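Local coordinates for hypothetical protein (Leishmania major, PDB 2AR1) that is of unknown function but belongs to the EVE domain family of the PUA clan, whose members probably bind modified bases in nucleic acids, at residues H130-R135 / L163-E168. Numbering follows the deposited sequence.
Sequences HELKSR and LRMNEE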
ATOM      1  N   HIS A 130       9.359  12.049  -8.078  1.00 17.84           N
ATOM      2  CA  HIS A 130      10.029  13.381  -8.226  1.00 19.36           C
ATOM      3  C   HIS A 130       9.018  14.482  -7.841  1.00 21.78           C
ATOM      4  O   HIS A 130       9.322  15.371  -7.038  1.00 20.13           O
ATOM      5  CB  HIS A 130      10.492  13.597  -9.659  1.00 21.44           C
ATOM      6  CG  HIS A 130      10.898  15.013  -9.925  1.00 23.99           C
ATOM      7  ND1 HIS A 130      12.132  15.519  -9.558  1.00 34.51           N
ATOM      8  CD2 HIS A 130      10.222  16.044 -10.483  1.00 31.79           C
ATOM      9  CE1 HIS A 130      12.219  16.789  -9.922  1.00 33.35           C
ATOM     10  NE2 HIS A 130      11.082  17.124 -10.512  1.00 36.82           N
ATOM     11  N   GLU A 131       7.777  14.399  -8.348  1.00 19.41           N
ATOM     12  CA  GLU A 131       6.801  15.409  -7.996  1.00 17.17           C
ATOM     13  C   GLU A 131       6.423  15.335  -6.538  1.00 17.63           C
ATOM     14  O   GLU A 131       6.118  16.382  -5.961  1.00 20.47           O
ATOM     15  CB  GLU A 131       5.544  15.371  -8.852  1.00 20.46           C
ATOM     16  CG  GLU A 131       5.746  15.796 -10.286  1.00 28.10           C
ATOM     17  CD  GLU A 131       6.563  17.108 -10.436  1.00 34.64           C
ATOM     18  OE1 GLU A 131       6.276  18.129  -9.754  1.00 39.48           O
ATOM     19  OE2 GLU A 131       7.501  17.142 -11.261  1.00 43.61           O
ATOM     20  N   LEU A 132       6.400  14.123  -5.969  1.00 16.21           N
ATOM     21  CA  LEU A 132       5.954  13.995  -4.573  1.00 17.72           C
ATOM     22  C   LEU A 132       6.979  14.731  -3.691  1.00 19.75           C
ATOM     23  O   LEU A 132       6.604  15.296  -2.644  1.00 19.74           O
ATOM     24  CB  LEU A 132       5.824  12.555  -4.117  1.00 18.83           C
ATOM     25  CG  LEU A 132       4.695  11.761  -4.814  1.00 19.75           C
ATOM     26  CD1 LEU A 132       4.854  10.271  -4.564  1.00 18.29           C
ATOM     27  CD2 LEU A 132       3.263  12.235  -4.487  1.00 19.80           C
ATOM     28  N   LYS A 133       8.220  14.641  -4.099  1.00 18.92           N
ATOM     29  CA  LYS A 133       9.339  15.291  -3.352  1.00 18.93           C
ATOM     30  C   LYS A 133       9.503  16.819  -3.612  1.00 19.92           C
ATOM     31  O   LYS A 133      10.440  17.461  -3.122  1.00 17.46           O
ATOM     32  CB  LYS A 133      10.693  14.583  -3.646  1.00 20.72           C
ATOM     33  CG  LYS A 133      10.796  13.220  -2.982  1.00 25.00           C
ATOM     34  CD  LYS A 133      12.223  12.731  -2.907  1.00 24.52           C
ATOM     35  CE  LYS A 133      12.369  11.321  -2.387  1.00 23.64           C
ATOM     36  NZ  LYS A 133      13.723  10.759  -2.334  1.00 27.04           N
ATOM     37  N   SER A 134       8.611  17.365  -4.434  1.00 18.18           N
ATOM     38  CA  SER A 134       8.653  18.755  -4.860  1.00 14.98           C
ATOM     39  C   SER A 134       7.374  19.492  -4.394  1.00 14.13           C
ATOM     40  O   SER A 134       6.914  20.447  -5.025  1.00 16.05           O
ATOM     41  CB  SER A 134       8.767  18.795  -6.412  1.00 18.24           C
ATOM     42  OG  SER A 134       9.932  18.155  -6.840  1.00 19.42           O
ATOM     43  N   ARG A 135       6.814  19.088  -3.251  1.00 14.64           N
ATOM     44  CA  ARG A 135       5.674  19.813  -2.689  1.00 15.48           C
ATOM     45  C   ARG A 135       5.939  19.995  -1.209  1.00 16.16           C
ATOM     46  O   ARG A 135       6.230  19.050  -0.492  1.00 15.63           O
ATOM     47  CB  ARG A 135       4.355  19.091  -2.886  1.00 17.17           C
ATOM     48  CG  ARG A 135       4.023  18.850  -4.379  1.00 17.77           C
ATOM     49  CD  ARG A 135       3.719  20.175  -5.029  1.00 19.19           C
ATOM     50  NE  ARG A 135       3.252  19.933  -6.393  1.00 19.24           N
ATOM     51  CZ  ARG A 135       4.045  19.623  -7.414  1.00 18.84           C
ATOM     52  NH1 ARG A 135       5.356  19.551  -7.306  1.00 21.75           N
ATOM     53  NH2 ARG A 135       3.465  19.350  -8.605  1.00 17.51           N
ATOM     54  N   LEU A 163      -4.132  13.623  -4.013  1.00 14.51           N
ATOM     55  CA  LEU A 163      -5.317  13.506  -4.847  1.00 13.91           C
ATOM     56  C   LEU A 163      -5.453  14.786  -5.658  1.00 13.81           C
ATOM     57  O   LEU A 163      -5.761  14.732  -6.851  1.00 13.19           O
ATOM     58  CB  LEU A 163      -6.554  13.150  -4.034  1.00 14.22           C
ATOM     59  CG  LEU A 163      -6.692  11.611  -3.860  1.00 14.15           C
ATOM     60  CD1 LEU A 163      -5.692  10.926  -3.061  1.00 12.14           C
ATOM     61  CD2 LEU A 163      -8.025  11.367  -3.249  1.00 18.66           C
ATOM     62  N   ARG A 164      -5.171  15.943  -5.082  1.00 15.42           N
ATOM     63  CA  ARG A 164      -5.170  17.231  -5.790  1.00 15.26           C
ATOM     64  C   ARG A 164      -4.172  17.213  -6.932  1.00 15.22           C
ATOM     65  O   ARG A 164      -4.400  17.706  -8.010  1.00 13.59           O
ATOM     66  CB  ARG A 164      -4.902  18.374  -4.809  1.00 15.17           C
ATOM     67  CG  ARG A 164      -4.279  19.571  -5.417  1.00 17.78           C
ATOM     68  CD  ARG A 164      -3.600  20.552  -4.444  1.00 19.95           C
ATOM     69  NE  ARG A 164      -3.035  21.661  -5.214  1.00 21.70           N
ATOM     70  CZ  ARG A 164      -2.745  22.878  -4.763  1.00 20.05           C
ATOM     71  NH1 ARG A 164      -2.983  23.195  -3.521  1.00 22.49           N
ATOM     72  NH2 ARG A 164      -2.286  23.808  -5.615  1.00 16.49           N
ATOM     73  N   MET A 165      -2.984  16.731  -6.645  1.00 14.76           N
ATOM     74  CA  MET A 165      -1.952  16.590  -7.684  1.00 15.69           C
ATOM     75  C   MET A 165      -2.363  15.712  -8.890  1.00 14.47           C
ATOM     76  O   MET A 165      -2.030  16.011 -10.054  1.00 13.77           O
ATOM     77  CB  MET A 165      -0.671  16.058  -7.086  1.00 19.54           C
ATOM     78  CG  MET A 165       0.001  17.055  -6.192  1.00 19.08           C
ATOM     79  SD  MET A 165       1.381  16.294  -5.245  1.00 17.69           S
ATOM     80  CE  MET A 165       2.521  16.068  -6.426  1.00 16.98           C
ATOM     81  N   ASN A 166      -3.054  14.607  -8.595  1.00 13.56           N
ATOM     82  CA  ASN A 166      -3.560  13.775  -9.691  1.00 12.71           C
ATOM     83  C   ASN A 166      -4.523  14.573 -10.567  1.00 13.43           C
ATOM     84  O   ASN A 166      -4.487  14.474 -11.817  1.00 11.69           O
ATOM     85  CB  ASN A 166      -4.222  12.493  -9.205  1.00 14.11           C
ATOM     86  CG  ASN A 166      -4.838  11.705 -10.351  1.00 14.65           C
ATOM     87  OD1 ASN A 166      -4.139  11.355 -11.313  1.00 15.27           O
ATOM     88  ND2 ASN A 166      -6.126  11.413 -10.262  1.00 17.90           N
ATOM     89  N   GLU A 167      -5.390  15.357  -9.939  1.00 15.72           N
ATOM     90  CA  GLU A 167      -6.347  16.169 -10.681  1.00 15.51           C
ATOM     91  C   GLU A 167      -5.645  17.203 -11.508  1.00 17.50           C
ATOM     92  O   GLU A 167      -6.018  17.391 -12.633  1.00 16.75           O
ATOM     93  CB  GLU A 167      -7.364  16.845  -9.761  1.00 16.45           C
ATOM     94  CG  GLU A 167      -7.994  15.929  -8.811  1.00 24.51           C
ATOM     95  CD  GLU A 167      -9.142  16.597  -8.089  1.00 28.88           C
ATOM     96  OE1 GLU A 167      -8.904  17.613  -7.387  1.00 37.17           O
ATOM     97  OE2 GLU A 167     -10.270  16.115  -8.235  1.00 35.08           O
ATOM     98  N   GLU A 168      -4.606  17.858 -10.971  1.00 16.37           N
ATOM     99  CA  GLU A 168      -3.852  18.874 -11.726  1.00 18.76           C
ATOM    100  C   GLU A 168      -3.212  18.223 -12.934  1.00 18.52           C
ATOM    101  O   GLU A 168      -3.249  18.788 -14.017  1.00 19.76           O
ATOM    102  CB  GLU A 168      -2.786  19.520 -10.821  1.00 20.17           C
ATOM    103  CG  GLU A 168      -3.461  20.256  -9.651  1.00 22.68           C
ATOM    104  CD  GLU A 168      -2.508  20.739  -8.564  1.00 23.58           C
ATOM    105  OE1 GLU A 168      -1.487  20.083  -8.290  1.00 21.00           O
ATOM    106  OE2 GLU A 168      -2.822  21.787  -7.967  1.00 23.26           O
TER
HETATM  107  O   HOH W   1       0.493  20.874  -6.710  1.00 25.19           O
HETATM  108  O   HOH W   2       0.532  18.985  -9.373  1.00 33.03           O
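Glu131 and Met165 are the residues whose CA atoms come nearest, 8.8 Å apart, where the short helix 129-132 and the loop after it run beside the C-terminal part of helix 156-169. Met165 spans most of this gap. Its chain turns at the sulfur (chi3 72°), which carries the terminal methyl up to Glu131 and Leu132. There Met165 CE lies 3.6 Å from the backbone O of Glu131 and also touches that residue's CB, while Leu132 CD2 makes a looser apolar contact.

The Arg135 side chain meets that of Met165 coming the other way. Its CG packs against both SD and CE of Met165, and the methyl sits 3.8 Å above one face of the guanidinium, off-centre. That flat group is held by bonds close to its own plane: Arg135 NH1 donates to Ser134 O (2.9 Å) from above the carbonyl plane and, in a salt bridge, to OE1 of Glu131 (3.0 Å), an oxygen that NH2 reaches as well. A water extends the polar groups to the neighbouring helix, accepting from Arg135 NE and donating to Glu168 OE1. Arg135 and Glu168 thus interact through solvent, and the other carboxylate oxygen of Glu168, OE2, takes a 2.8 Å salt bridge from Arg164 NE.

Beneath these charged groups, Met165 and Leu132 both rest on Leu127 of strand 113-128 and on Leu138 in a loop. Leu132 also touches Ile162 of helix 156-169 and Leu143 and Phe144 of helix 142-145, so that the short helix following strand 113-128 packs against the last helix of the EVE domain fold.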